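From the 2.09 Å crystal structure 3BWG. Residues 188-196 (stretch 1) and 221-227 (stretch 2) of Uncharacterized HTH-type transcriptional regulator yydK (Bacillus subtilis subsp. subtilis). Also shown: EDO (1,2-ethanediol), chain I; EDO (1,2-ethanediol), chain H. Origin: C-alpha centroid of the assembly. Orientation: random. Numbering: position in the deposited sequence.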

# COMPACT_ATOMS: atom_id res chain seq x y z
N GLU B 188 -1.03 24.96 14.58
CA GLU B 188 -0.81 23.98 15.61
C GLU B 188 0.06 22.81 15.11
O GLU B 188 1.03 22.43 15.78
CB GLU B 188 -2.15 23.48 16.15
CG GLU B 188 -2.01 22.76 17.47
CD GLU B 188 -3.19 21.86 17.79
OE1 GLU B 188 -3.25 21.34 18.94
OE2 GLU B 188 -4.05 21.69 16.88
N GLU B 189 -0.26 22.25 13.94
CA GLU B 189 0.61 21.23 13.36
C GLU B 189 2.04 21.74 13.10
O GLU B 189 3.01 21.06 13.45
CB GLU B 189 0.00 20.68 12.08
CG GLU B 189 -1.35 20.05 12.32
CD GLU B 189 -2.08 19.73 11.05
OE1 GLU B 189 -3.05 18.93 11.13
OE2 GLU B 189 -1.69 20.24 9.98
N ALA B 190 2.16 22.93 12.49
CA ALA B 190 3.46 23.50 12.18
C ALA B 190 4.33 23.67 13.44
O ALA B 190 5.53 23.39 13.42
CB ALA B 190 3.32 24.84 11.46
N GLU B 191 3.70 24.12 14.52
CA GLU B 191 4.42 24.30 15.77
C GLU B 191 4.90 22.95 16.40
O GLU B 191 6.07 22.82 16.80
CB GLU B 191 3.58 25.14 16.73
CG GLU B 191 3.93 24.96 18.20
CD GLU B 191 3.55 26.14 19.06
OE1 GLU B 191 3.01 27.16 18.52
OE2 GLU B 191 3.80 26.06 20.29
N TYR B 192 4.01 21.96 16.46
CA TYR B 192 4.43 20.61 16.90
C TYR B 192 5.56 20.03 16.03
O TYR B 192 6.52 19.44 16.56
CB TYR B 192 3.26 19.63 16.90
CG TYR B 192 2.26 19.85 18.00
CD1 TYR B 192 2.66 19.89 19.34
CD2 TYR B 192 0.90 19.98 17.71
CE1 TYR B 192 1.73 20.11 20.37
CE2 TYR B 192 -0.04 20.18 18.73
CZ TYR B 192 0.38 20.24 20.05
OH TYR B 192 -0.56 20.42 21.03
N LEU B 193 5.48 20.24 14.71
CA LEU B 193 6.50 19.72 13.79
C LEU B 193 7.74 20.56 13.68
O LEU B 193 8.75 20.09 13.15
CB LEU B 193 5.91 19.37 12.40
CG LEU B 193 4.82 18.28 12.46
CD1 LEU B 193 4.25 18.01 11.06
CD2 LEU B 193 5.27 16.96 13.11
N GLY B 194 7.70 21.78 14.21
CA GLY B 194 8.80 22.75 14.04
C GLY B 194 8.97 23.24 12.61
O GLY B 194 10.09 23.54 12.19
N LEU B 195 7.88 23.30 11.85
CA LEU B 195 7.92 23.79 10.46
C LEU B 195 7.06 25.05 10.40
O LEU B 195 6.53 25.46 11.42
CB LEU B 195 7.38 22.74 9.49
CG LEU B 195 8.11 21.38 9.48
CD1 LEU B 195 7.30 20.35 8.71
CD2 LEU B 195 9.52 21.58 8.92
N GLU B 196 6.91 25.64 9.22
CA GLU B 196 6.06 26.84 9.05
C GLU B 196 4.64 26.44 8.61
O GLU B 196 4.48 25.48 7.86
CB GLU B 196 6.67 27.76 8.01
CG GLU B 196 8.16 27.99 8.21
CD GLU B 196 8.88 28.44 6.94
OE1 GLU B 196 10.04 28.02 6.77
OE2 GLU B 196 8.30 29.20 6.12
N ILE B 221 -3.03 11.42 11.50
CA ILE B 221 -1.61 11.75 11.55
C ILE B 221 -1.18 12.71 10.45
O ILE B 221 -1.55 12.57 9.28
CB ILE B 221 -0.78 10.50 11.48
CG1 ILE B 221 -1.27 9.48 12.53
CG2 ILE B 221 0.75 10.87 11.69
CD1 ILE B 221 -0.45 8.21 12.65
N SER B 222 -0.42 13.72 10.85
CA SER B 222 0.23 14.62 9.92
C SER B 222 1.73 14.40 10.02
O SER B 222 2.30 14.54 11.10
CB SER B 222 -0.11 16.08 10.27
OG SER B 222 -1.49 16.30 10.08
N TYR B 223 2.37 14.10 8.89
CA TYR B 223 3.80 13.91 8.85
C TYR B 223 4.61 15.16 8.45
O TYR B 223 4.12 16.03 7.70
CB TYR B 223 4.14 12.74 7.92
CG TYR B 223 3.60 11.39 8.41
CD1 TYR B 223 4.38 10.59 9.22
CD2 TYR B 223 2.32 10.93 8.05
CE1 TYR B 223 3.90 9.34 9.71
CE2 TYR B 223 1.82 9.68 8.51
CZ TYR B 223 2.64 8.89 9.33
OH TYR B 223 2.22 7.66 9.83
N ASN B 224 5.84 15.22 8.95
CA ASN B 224 6.82 16.20 8.49
C ASN B 224 7.33 15.84 7.09
O ASN B 224 8.06 14.85 6.92
CB ASN B 224 7.96 16.22 9.54
CG ASN B 224 9.07 17.17 9.21
OD1 ASN B 224 9.29 17.54 8.04
ND2 ASN B 224 9.81 17.55 10.24
N TYR B 225 6.94 16.64 6.08
CA TYR B 225 7.32 16.39 4.69
C TYR B 225 8.84 16.34 4.43
O TYR B 225 9.29 15.75 3.45
CB TYR B 225 6.64 17.40 3.73
CG TYR B 225 7.32 18.74 3.63
CD1 TYR B 225 8.10 19.05 2.53
CD2 TYR B 225 7.18 19.69 4.64
CE1 TYR B 225 8.75 20.30 2.42
CE2 TYR B 225 7.83 20.95 4.56
CZ TYR B 225 8.59 21.23 3.44
OH TYR B 225 9.20 22.45 3.33
N GLU B 226 9.62 16.93 5.33
CA GLU B 226 11.08 16.92 5.17
C GLU B 226 11.76 15.72 5.80
O GLU B 226 12.96 15.57 5.64
CB GLU B 226 11.75 18.16 5.80
CG GLU B 226 11.10 19.47 5.58
CD GLU B 226 12.05 20.62 5.96
OE1 GLU B 226 12.47 20.72 7.15
OE2 GLU B 226 12.40 21.39 5.04
N GLN B 227 11.02 14.91 6.56
CA GLN B 227 11.66 13.84 7.36
C GLN B 227 11.00 12.47 7.11
O GLN B 227 11.25 11.50 7.84
CB GLN B 227 11.62 14.16 8.87
CG GLN B 227 12.26 15.48 9.31
CD GLN B 227 13.77 15.46 9.19
OE1 GLN B 227 14.37 14.40 9.21
NE2 GLN B 227 14.39 16.63 9.03
C1 EDO I . 5.45 13.90 4.01
O1 EDO I . 5.83 12.57 4.20
C2 EDO I . 4.55 14.21 5.18
O2 EDO I . 4.12 15.52 4.94
C1 EDO H . -3.18 14.86 13.00
O1 EDO H . -2.94 16.08 12.30
C2 EDO H . -3.77 15.22 14.34
O2 EDO H . -5.13 15.62 14.10

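The end of a helix, residues 188-193, and the loop that follows it pack against a strand and the turn into which it leads. The helix and strand axes approach to 9.4 Å, with their N-to-C directions 51° apart, and the two stretches bury 325 Å² between them, both sides summed. No clear hydrogen bond crosses the interface; the contact rests mainly on two leucines, Leu195 and Leu193, which have the most surface covered.

Leu195 contributes most, with 78 Å² of its surface covered. It lies just beyond the helix, where Gly194 leaves helical geometry with a positive phi of 67°, a conformation that glycine adopts easily. The amide of Leu195 still reaches back to the helix, its N donating to Ala190 O at 2.8 Å, and its CA-to-CB bond points toward the second stretch. In an m, t rotamer, the side chain meets the turn with both methyls. Leu195 CD1 lies 3.5 Å from Asn224 OD1 and 4.1 Å from Tyr225 CD2, approaching the tyrosine ring obliquely, while Leu195 CD2 is 3.5 Å from Glu226 OE1. A branched apolar side chain can thus touch several residues of the turn at once, although much of what it touches is polar.

That turn, type I from Asn224 to Gln227, is closed by Gln227 N donating to Asn224 O at 3.0 Å. Asn224 also braces it through its side chain: with chi1 at 179°, its OD1 accepts a hydrogen bond from Glu226 N at 2.8 Å, and its ND2 is satisfied elsewhere in the structure. Asparagine suits this buried position because both ends of its amide find partners, and Leu195 packs against a carboxamide whose polar atoms both have partners.

Leu193, the last helical residue, is buried and has 67 Å² covered by the second stretch. Also m, t, it directs CD1 at the strand backbone, 4.0 Å from Ser222 O, 3.9 Å from Tyr223 C and 3.8 Å from Asn224 N. The CA-to-CB bond of Tyr223 points away from the first stretch, and Leu193 meets this residue at its main chain.

The CA-to-CB bonds of Glu189, one helical turn before Leu193, and of Ser222 each point toward the other stretch, and Glu189 OE1 comes within 3.2 Å of Ser222 OG. Ser222 OG also hydrogen-bonds to O1 of a 1,2-ethanediol molecule (chain H), probably from the crystallisation liquor, at 2.7 Å; that O1 lies 3.1 Å from Glu189 OE1. Serine thus gives this buried position a hydroxyl with a partner. The interface passes from a polar cluster at Ser222 to leucine packing along the strand and turn.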